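Local coordinates for protein putative primosome component (Streptococcus pyogenes serotype M3, PDB 2QGZ) that probably binds ATP through a P-loop NTPase domain and loads the replicative helicase onto DNA as a primosome component, at residues K153-G159 against Y287-H293; F259-E263 against M282-R286. All coordinates share one frame; numbering follows the deposited sequence.

Contact 1: residues K153-G159 against Y287-H293; sequences KGLYLYG and YLAREFH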
ATOM      1  N   LYS A 153     -10.237  -1.927   7.093  1.00 54.23           N
ATOM      2  CA  LYS A 153      -9.525  -2.610   6.020  1.00 50.50           C
ATOM      3  C   LYS A 153      -8.852  -1.649   5.052  1.00 47.57           C
ATOM      4  O   LYS A 153      -9.322  -0.538   4.839  1.00 46.31           O
ATOM      5  CB  LYS A 153     -10.491  -3.503   5.243  1.00 50.48           C
ATOM      6  CG  LYS A 153     -11.162  -4.581   6.076  1.00 52.57           C
ATOM      7  CD  LYS A 153     -10.140  -5.441   6.814  1.00 55.13           C
ATOM      8  CE  LYS A 153     -10.783  -6.718   7.343  1.00 56.87           C
ATOM      9  NZ  LYS A 153     -12.091  -6.442   8.000  1.00 58.78           N
ATOM     10  N   GLY A 154      -7.751  -2.093   4.458  1.00 43.79           N
ATOM     11  CA  GLY A 154      -7.048  -1.258   3.509  1.00 40.76           C
ATOM     12  C   GLY A 154      -7.636  -1.454   2.131  1.00 38.83           C
ATOM     13  O   GLY A 154      -8.719  -2.013   1.982  1.00 38.33           O
ATOM     14  N   LEU A 155      -6.921  -0.999   1.116  1.00 38.43           N
ATOM     15  CA  LEU A 155      -7.381  -1.142  -0.254  1.00 37.78           C
ATOM     16  C   LEU A 155      -6.379  -1.883  -1.129  1.00 35.21           C
ATOM     17  O   LEU A 155      -5.170  -1.776  -0.939  1.00 33.97           O
ATOM     18  CB  LEU A 155      -7.653   0.231  -0.877  1.00 40.32           C
ATOM     19  CG  LEU A 155      -8.975   0.944  -0.588  1.00 44.82           C
ATOM     20  CD1 LEU A 155      -9.073   1.337   0.880  1.00 45.81           C
ATOM     21  CD2 LEU A 155      -9.052   2.187  -1.459  1.00 46.73           C
ATOM     22  N   TYR A 156      -6.900  -2.653  -2.073  1.00 33.11           N
ATOM     23  CA  TYR A 156      -6.084  -3.371  -3.040  1.00 31.67           C
ATOM     24  C   TYR A 156      -6.452  -2.678  -4.359  1.00 30.86           C
ATOM     25  O   TYR A 156      -7.532  -2.908  -4.914  1.00 29.25           O
ATOM     26  CB  TYR A 156      -6.459  -4.859  -3.064  1.00 34.37           C
ATOM     27  CG  TYR A 156      -5.707  -5.702  -4.090  1.00 35.17           C
ATOM     28  CD1 TYR A 156      -6.127  -5.759  -5.421  1.00 36.16           C
ATOM     29  CD2 TYR A 156      -4.586  -6.455  -3.722  1.00 33.73           C
ATOM     30  CE1 TYR A 156      -5.463  -6.546  -6.354  1.00 35.54           C
ATOM     31  CE2 TYR A 156      -3.911  -7.242  -4.647  1.00 33.73           C
ATOM     32  CZ  TYR A 156      -4.357  -7.285  -5.962  1.00 36.09           C
ATOM     33  OH  TYR A 156      -3.709  -8.075  -6.889  1.00 35.58           O
ATOM     34  N   LEU A 157      -5.571  -1.791  -4.821  1.00 30.06           N
ATOM     35  CA  LEU A 157      -5.791  -1.035  -6.053  1.00 30.25           C
ATOM     36  C   LEU A 157      -5.074  -1.658  -7.225  1.00 29.73           C
ATOM     37  O   LEU A 157      -3.847  -1.753  -7.230  1.00 31.90           O
ATOM     38  CB  LEU A 157      -5.275   0.404  -5.923  1.00 33.26           C
ATOM     39  CG  LEU A 157      -6.090   1.432  -5.155  1.00 36.05           C
ATOM     40  CD1 LEU A 157      -5.371   2.771  -5.183  1.00 36.22           C
ATOM     41  CD2 LEU A 157      -7.455   1.556  -5.789  1.00 38.01           C
ATOM     42  N   TYR A 158      -5.818  -2.053  -8.240  1.00 30.05           N
ATOM     43  CA  TYR A 158      -5.158  -2.630  -9.389  1.00 32.83           C
ATOM     44  C   TYR A 158      -5.637  -1.987 -10.687  1.00 33.89           C
ATOM     45  O   TYR A 158      -6.758  -1.482 -10.770  1.00 32.40           O
ATOM     46  CB  TYR A 158      -5.380  -4.144  -9.400  1.00 32.19           C
ATOM     47  CG  TYR A 158      -6.710  -4.580  -9.954  1.00 33.23           C
ATOM     48  CD1 TYR A 158      -6.851  -4.878 -11.310  1.00 36.41           C
ATOM     49  CD2 TYR A 158      -7.825  -4.706  -9.129  1.00 32.38           C
ATOM     50  CE1 TYR A 158      -8.071  -5.292 -11.834  1.00 37.79           C
ATOM     51  CE2 TYR A 158      -9.048  -5.118  -9.640  1.00 36.40           C
ATOM     52  CZ  TYR A 158      -9.163  -5.408 -10.997  1.00 37.93           C
ATOM     53  OH  TYR A 158     -10.370  -5.797 -11.527  1.00 41.92           O
ATOM     54  N   GLY A 159      -4.771  -2.007 -11.693  1.00 36.89           N
ATOM     55  CA  GLY A 159      -5.098  -1.422 -12.981  1.00 39.36           C
ATOM     56  C   GLY A 159      -3.833  -1.308 -13.812  1.00 42.52           C
ATOM     57  O   GLY A 159      -2.769  -1.776 -13.392  1.00 43.14           O
ATOM     58  N   TYR A 287      -8.219 -10.777   2.908  1.00 41.04           N
ATOM     59  CA  TYR A 287      -8.756 -10.484   4.226  1.00 40.75           C
ATOM     60  C   TYR A 287      -8.390  -9.062   4.667  1.00 38.60           C
ATOM     61  O   TYR A 287      -9.197  -8.372   5.289  1.00 37.25           O
ATOM     62  CB  TYR A 287      -8.258 -11.531   5.233  1.00 42.35           C
ATOM     63  CG  TYR A 287      -8.626 -11.233   6.665  1.00 43.89           C
ATOM     64  CD1 TYR A 287      -7.822 -10.412   7.453  1.00 45.33           C
ATOM     65  CD2 TYR A 287      -9.797 -11.731   7.220  1.00 46.45           C
ATOM     66  CE1 TYR A 287      -8.180 -10.089   8.756  1.00 47.46           C
ATOM     67  CE2 TYR A 287     -10.169 -11.412   8.526  1.00 49.13           C
ATOM     68  CZ  TYR A 287      -9.357 -10.588   9.285  1.00 48.32           C
ATOM     69  OH  TYR A 287      -9.736 -10.231  10.563  1.00 47.54           O
ATOM     70  N   LEU A 288      -7.184  -8.621   4.318  1.00 37.59           N
ATOM     71  CA  LEU A 288      -6.705  -7.292   4.694  1.00 36.26           C
ATOM     72  C   LEU A 288      -7.189  -6.130   3.827  1.00 36.09           C
ATOM     73  O   LEU A 288      -7.281  -4.999   4.310  1.00 33.98           O
ATOM     74  CB  LEU A 288      -5.177  -7.277   4.704  1.00 35.34           C
ATOM     75  CG  LEU A 288      -4.491  -8.123   5.768  1.00 35.50           C
ATOM     76  CD1 LEU A 288      -3.071  -8.438   5.348  1.00 32.21           C
ATOM     77  CD2 LEU A 288      -4.526  -7.377   7.083  1.00 34.78           C
ATOM     78  N   ALA A 289      -7.510  -6.387   2.562  1.00 35.42           N
ATOM     79  CA  ALA A 289      -7.926  -5.283   1.696  1.00 37.25           C
ATOM     80  C   ALA A 289      -9.063  -5.563   0.718  1.00 38.11           C
ATOM     81  O   ALA A 289      -9.261  -6.691   0.277  1.00 40.54           O
ATOM     82  CB  ALA A 289      -6.717  -4.769   0.934  1.00 34.91           C
ATOM     83  N   ARG A 290      -9.806  -4.516   0.382  1.00 39.38           N
ATOM     84  CA  ARG A 290     -10.917  -4.629  -0.554  1.00 41.38           C
ATOM     85  C   ARG A 290     -10.405  -4.267  -1.943  1.00 41.41           C
ATOM     86  O   ARG A 290      -9.683  -3.291  -2.109  1.00 40.86           O
ATOM     87  CB  ARG A 290     -12.056  -3.702  -0.127  1.00 46.68           C
ATOM     88  CG  ARG A 290     -12.761  -4.150   1.159  1.00 54.49           C
ATOM     89  CD  ARG A 290     -13.625  -5.402   0.906  1.00 60.92           C
ATOM     90  NE  ARG A 290     -14.055  -6.082   2.132  1.00 65.49           N
ATOM     91  CZ  ARG A 290     -13.259  -6.825   2.904  1.00 68.06           C
ATOM     92  NH1 ARG A 290     -11.980  -6.993   2.585  1.00 68.37           N
ATOM     93  NH2 ARG A 290     -13.744  -7.409   3.994  1.00 68.18           N
ATOM     94  N   GLU A 291     -10.778  -5.065  -2.935  1.00 40.73           N
ATOM     95  CA  GLU A 291     -10.338  -4.868  -4.316  1.00 41.06           C
ATOM     96  C   GLU A 291     -11.023  -3.693  -5.008  1.00 40.00           C
ATOM     97  O   GLU A 291     -12.234  -3.547  -4.920  1.00 39.90           O
ATOM     98  CB  GLU A 291     -10.614  -6.145  -5.102  1.00 41.40           C
ATOM     99  CG  GLU A 291      -9.808  -6.339  -6.364  1.00 46.65           C
ATOM    100  CD  GLU A 291     -10.239  -7.593  -7.127  1.00 48.85           C
ATOM    101  OE1 GLU A 291      -9.454  -8.081  -7.970  1.00 48.83           O
ATOM    102  OE2 GLU A 291     -11.367  -8.087  -6.887  1.00 48.73           O
ATOM    103  N   PHE A 292     -10.239  -2.857  -5.688  1.00 40.30           N
ATOM    104  CA  PHE A 292     -10.769  -1.697  -6.420  1.00 39.92           C
ATOM    105  C   PHE A 292     -10.075  -1.608  -7.771  1.00 39.25           C
ATOM    106  O   PHE A 292      -8.847  -1.571  -7.838  1.00 38.41           O
ATOM    107  CB  PHE A 292     -10.504  -0.377  -5.679  1.00 41.26           C
ATOM    108  CG  PHE A 292     -11.520  -0.036  -4.622  1.00 42.47           C
ATOM    109  CD1 PHE A 292     -11.563  -0.730  -3.417  1.00 44.16           C
ATOM    110  CD2 PHE A 292     -12.418   1.001  -4.822  1.00 43.04           C
ATOM    111  CE1 PHE A 292     -12.490  -0.391  -2.425  1.00 44.12           C
ATOM    112  CE2 PHE A 292     -13.345   1.347  -3.841  1.00 43.19           C
ATOM    113  CZ  PHE A 292     -13.382   0.650  -2.640  1.00 43.79           C
ATOM    114  N   HIS A 293     -10.852  -1.586  -8.848  1.00 39.30           N
ATOM    115  CA  HIS A 293     -10.268  -1.465 -10.176  1.00 39.56           C
ATOM    116  C   HIS A 293     -10.177   0.025 -10.485  1.00 39.13           C
ATOM    117  O   HIS A 293     -11.178   0.749 -10.426  1.00 39.88           O
ATOM    118  CB  HIS A 293     -11.132  -2.157 -11.235  1.00 41.90           C
ATOM    119  CG  HIS A 293     -10.465  -2.275 -12.572  1.00 46.21           C
ATOM    120  ND1 HIS A 293     -11.137  -2.660 -13.712  1.00 49.43           N
ATOM    121  CD2 HIS A 293      -9.178  -2.074 -12.946  1.00 46.70           C
ATOM    122  CE1 HIS A 293     -10.295  -2.689 -14.731  1.00 49.52           C
ATOM    123  NE2 HIS A 293      -9.099  -2.336 -14.292  1.00 47.89           N
TER

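Contact 2: residues F259-E263 against M282-R286; sequences FADLE and MERVR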
ATOM      1  N   PHE A 259      -7.480  -9.719  -7.894  1.00 43.74           N
ATOM      2  CA  PHE A 259      -7.274 -10.834  -6.975  1.00 45.44           C
ATOM      3  C   PHE A 259      -7.102 -12.133  -7.745  1.00 48.82           C
ATOM      4  O   PHE A 259      -6.060 -12.787  -7.665  1.00 48.37           O
ATOM      5  CB  PHE A 259      -8.457 -10.993  -6.021  1.00 43.44           C
ATOM      6  CG  PHE A 259      -8.434 -10.050  -4.856  1.00 43.55           C
ATOM      7  CD1 PHE A 259      -7.230  -9.526  -4.386  1.00 43.07           C
ATOM      8  CD2 PHE A 259      -9.612  -9.719  -4.200  1.00 41.84           C
ATOM      9  CE1 PHE A 259      -7.203  -8.689  -3.279  1.00 41.53           C
ATOM     10  CE2 PHE A 259      -9.598  -8.884  -3.094  1.00 41.87           C
ATOM     11  CZ  PHE A 259      -8.389  -8.369  -2.632  1.00 42.44           C
ATOM     12  N   ALA A 260      -8.137 -12.489  -8.501  1.00 52.09           N
ATOM     13  CA  ALA A 260      -8.152 -13.715  -9.286  1.00 54.01           C
ATOM     14  C   ALA A 260      -6.952 -13.866 -10.212  1.00 54.86           C
ATOM     15  O   ALA A 260      -6.393 -14.953 -10.324  1.00 54.93           O
ATOM     16  CB  ALA A 260      -9.441 -13.790 -10.086  1.00 55.80           C
ATOM     17  N   ASP A 261      -6.561 -12.782 -10.875  1.00 56.86           N
ATOM     18  CA  ASP A 261      -5.421 -12.815 -11.788  1.00 58.88           C
ATOM     19  C   ASP A 261      -4.091 -12.905 -11.046  1.00 59.36           C
ATOM     20  O   ASP A 261      -3.132 -13.496 -11.547  1.00 58.58           O
ATOM     21  CB  ASP A 261      -5.405 -11.568 -12.686  1.00 62.25           C
ATOM     22  CG  ASP A 261      -6.196 -11.752 -13.981  1.00 66.21           C
ATOM     23  OD1 ASP A 261      -7.436 -11.939 -13.924  1.00 66.13           O
ATOM     24  OD2 ASP A 261      -5.568 -11.701 -15.065  1.00 68.43           O
ATOM     25  N   LEU A 262      -4.025 -12.306  -9.860  1.00 59.00           N
ATOM     26  CA  LEU A 262      -2.792 -12.331  -9.081  1.00 58.98           C
ATOM     27  C   LEU A 262      -2.510 -13.745  -8.607  1.00 61.29           C
ATOM     28  O   LEU A 262      -1.373 -14.211  -8.647  1.00 61.34           O
ATOM     29  CB  LEU A 262      -2.891 -11.407  -7.866  1.00 55.89           C
ATOM     30  CG  LEU A 262      -1.656 -11.459  -6.961  1.00 54.67           C
ATOM     31  CD1 LEU A 262      -0.421 -11.057  -7.761  1.00 51.93           C
ATOM     32  CD2 LEU A 262      -1.850 -10.557  -5.753  1.00 54.33           C
ATOM     33  N   GLU A 263      -3.557 -14.424  -8.155  1.00 63.01           N
ATOM     34  CA  GLU A 263      -3.416 -15.784  -7.671  1.00 66.22           C
ATOM     35  C   GLU A 263      -3.062 -16.725  -8.819  1.00 66.73           C
ATOM     36  O   GLU A 263      -2.097 -17.489  -8.734  1.00 65.66           O
ATOM     37  CB  GLU A 263      -4.714 -16.241  -7.002  1.00 67.32           C
ATOM     38  CG  GLU A 263      -4.574 -17.558  -6.263  1.00 70.52           C
ATOM     39  CD  GLU A 263      -5.799 -17.904  -5.437  1.00 72.06           C
ATOM     40  OE1 GLU A 263      -5.722 -18.874  -4.651  1.00 73.81           O
ATOM     41  OE2 GLU A 263      -6.833 -17.214  -5.571  1.00 72.16           O
ATOM     42  N   MET A 282      -2.563 -15.477  -0.416  1.00 50.89           N
ATOM     43  CA  MET A 282      -3.580 -14.782  -1.191  1.00 50.31           C
ATOM     44  C   MET A 282      -4.851 -14.586  -0.357  1.00 48.63           C
ATOM     45  O   MET A 282      -5.596 -13.627  -0.562  1.00 49.23           O
ATOM     46  CB  MET A 282      -3.890 -15.581  -2.464  1.00 51.29           C
ATOM     47  CG  MET A 282      -4.495 -14.770  -3.594  1.00 54.75           C
ATOM     48  SD  MET A 282      -3.455 -13.370  -4.096  1.00 54.99           S
ATOM     49  CE  MET A 282      -4.531 -12.010  -3.644  1.00 54.91           C
ATOM     50  N   GLU A 283      -5.098 -15.490   0.587  1.00 46.42           N
ATOM     51  CA  GLU A 283      -6.276 -15.380   1.449  1.00 44.14           C
ATOM     52  C   GLU A 283      -6.065 -14.259   2.470  1.00 42.27           C
ATOM     53  O   GLU A 283      -7.022 -13.678   2.973  1.00 41.03           O
ATOM     54  CB  GLU A 283      -6.540 -16.710   2.169  1.00 44.62           C
ATOM     55  N   ARG A 284      -4.805 -13.962   2.774  1.00 41.59           N
ATOM     56  CA  ARG A 284      -4.495 -12.900   3.718  1.00 41.71           C
ATOM     57  C   ARG A 284      -4.672 -11.544   3.034  1.00 41.36           C
ATOM     58  O   ARG A 284      -5.110 -10.574   3.658  1.00 41.26           O
ATOM     59  CB  ARG A 284      -3.066 -13.045   4.245  1.00 42.60           C
ATOM     60  CG  ARG A 284      -2.833 -14.298   5.082  1.00 40.43           C
ATOM     61  CD  ARG A 284      -1.533 -14.184   5.853  1.00 38.74           C
ATOM     62  NE  ARG A 284      -1.173 -15.419   6.548  1.00 41.43           N
ATOM     63  CZ  ARG A 284      -1.777 -15.889   7.636  1.00 37.11           C
ATOM     64  NH1 ARG A 284      -2.793 -15.235   8.186  1.00 35.21           N
ATOM     65  NH2 ARG A 284      -1.346 -17.014   8.183  1.00 35.67           N
ATOM     66  N   VAL A 285      -4.333 -11.481   1.748  1.00 40.36           N
ATOM     67  CA  VAL A 285      -4.498 -10.247   0.995  1.00 40.32           C
ATOM     68  C   VAL A 285      -5.991  -9.912   0.940  1.00 41.13           C
ATOM     69  O   VAL A 285      -6.388  -8.780   1.228  1.00 39.67           O
ATOM     70  CB  VAL A 285      -3.962 -10.380  -0.447  1.00 39.98           C
ATOM     71  CG1 VAL A 285      -4.168  -9.078  -1.196  1.00 37.40           C
ATOM     72  CG2 VAL A 285      -2.490 -10.731  -0.425  1.00 38.43           C
ATOM     73  N   ARG A 286      -6.813 -10.902   0.587  1.00 41.52           N
ATOM     74  CA  ARG A 286      -8.255 -10.697   0.492  1.00 41.92           C
ATOM     75  C   ARG A 286      -8.860 -10.349   1.835  1.00 41.07           C
ATOM     76  O   ARG A 286      -9.905  -9.711   1.909  1.00 41.92           O
ATOM     77  CB  ARG A 286      -8.963 -11.945  -0.040  1.00 45.19           C
ATOM     78  CG  ARG A 286      -8.639 -12.330  -1.471  1.00 50.27           C
ATOM     79  CD  ARG A 286      -9.582 -13.433  -1.938  1.00 55.77           C
ATOM     80  NE  ARG A 286      -9.347 -13.816  -3.330  1.00 61.74           N
ATOM     81  CZ  ARG A 286      -8.384 -14.644  -3.735  1.00 64.64           C
ATOM     82  NH1 ARG A 286      -7.554 -15.194  -2.853  1.00 64.44           N
ATOM     83  NH2 ARG A 286      -8.241 -14.911  -5.029  1.00 65.84           N
TER

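Contact 1: residues K153-G159 against Y287-H293
K153 lays its aliphatic chain along the end of the helix at Y287 and L288. The bend at chi2 (-54°) helps bring CE over one face of the Y287 ring, 3.1 Å from Y287 O. NZ makes a weak hydrogen bond to E151 O. Any cation-pi attraction to Y287 is at most weak. Strand pairing begins at G154. G154 N donates a hydrogen bond to L288 O at 2.9 Å, and G154 O receives one from R290 N. L155 sits beside F292, with CD2 over one face of that ring; helix 131-146 touches both side chains. Y156 N donates a hydrogen bond to R290 O, and Y156 O accepts one from F292 N at 2.8 Å. The Y156 ring lies alongside E291, CD1 to CG, while its OH is held by Y257 O. L157 CD2 packs on F292 CB at 3.6 Å. Y158 N donates a hydrogen bond to F292 O. Its ring lies almost parallel to that of H293, planes at 2°, but slid until they barely overlap. H293 CA makes a CH-pi contact over one face of the Y158 ring, toward its margin. G159 CA lies at the edge of the H293 ring. Five backbone hydrogen bonds make this a parallel pairing in the sheet of a P-loop NTPase fold: 289-293 is an outermost strand, and 154-158 leads into the probable Walker A loop.

Contact 2: residues F259-E263 against M282-R286
The F259 ring and the R286 guanidinium are the flat groups here. R286 CG stands over the centre of one F259 face, 10° off the ring normal and 3.9 Å from the centroid, a CH-pi contact. These residues join two short, near-antiparallel helices of the P-loop NTPase-type domain, running at 161° with axes 11.0 Å apart. M282 CE and V285 CG1 reach the F259 ring obliquely, near CD1 and CE1. On the guanidinium, E263 OE2 comes in at the edge, near the plane, while F259 CB and A260 N approach obliquely. The guanidinium is not stacked on the phenyl ring, since their planes are well away from parallel.

The helix spacing is wide, and long side chains bridge it. M282 does much of the bridging. Its chain bends at chi2 and again at chi3, which brings SD to 3.6 Å from L262 CD2 and CE to 3.7 Å from F259 CD1. Its CG rests on E263 CB. W266 also touches M282. V285 CG1 meets F259 CE1 at 3.7 Å. Beyond them, L262 and V285 both touch Y156 of strand 154-158, and V285 also touches L241 of helix 237-247. The pair is thus packed against the sheet on its inner side.

The polar link lies beside this apolar patch. R286 is extended from CG to NE, so it slides past F259 in the opposite direction and places its guanidinium beside E263. E263 is also extended, and the two side chains cross at about a right angle. The salt bridge is formed by R286 NH2 and E263 OE2, 2.8 Å apart, with the donor on the anti side and 30° out of the carboxylate plane.

The centre of contact 1 is about 9 Å from the centre of the chain, that of contact 2 about 15 Å. Both are partly buried; contact 2 is the more peripheral and buries half as much surface. Backbone hydrogen bonds between strands hold contact 1. Contact 2 relies on side chains across two helices, with one salt bridge beside the apolar cluster. Helix 281-288 serves both, running straight into strand 289-293. Along the chain, contact 2 is nested inside the loop closed by contact 1. The two join at F259: its N probably hydrogen-bonds E291 OE1, 2.6 Å away, and its ring meets that of Y156. The helix pair therefore packs on the sheet face that carries Y156 and E291.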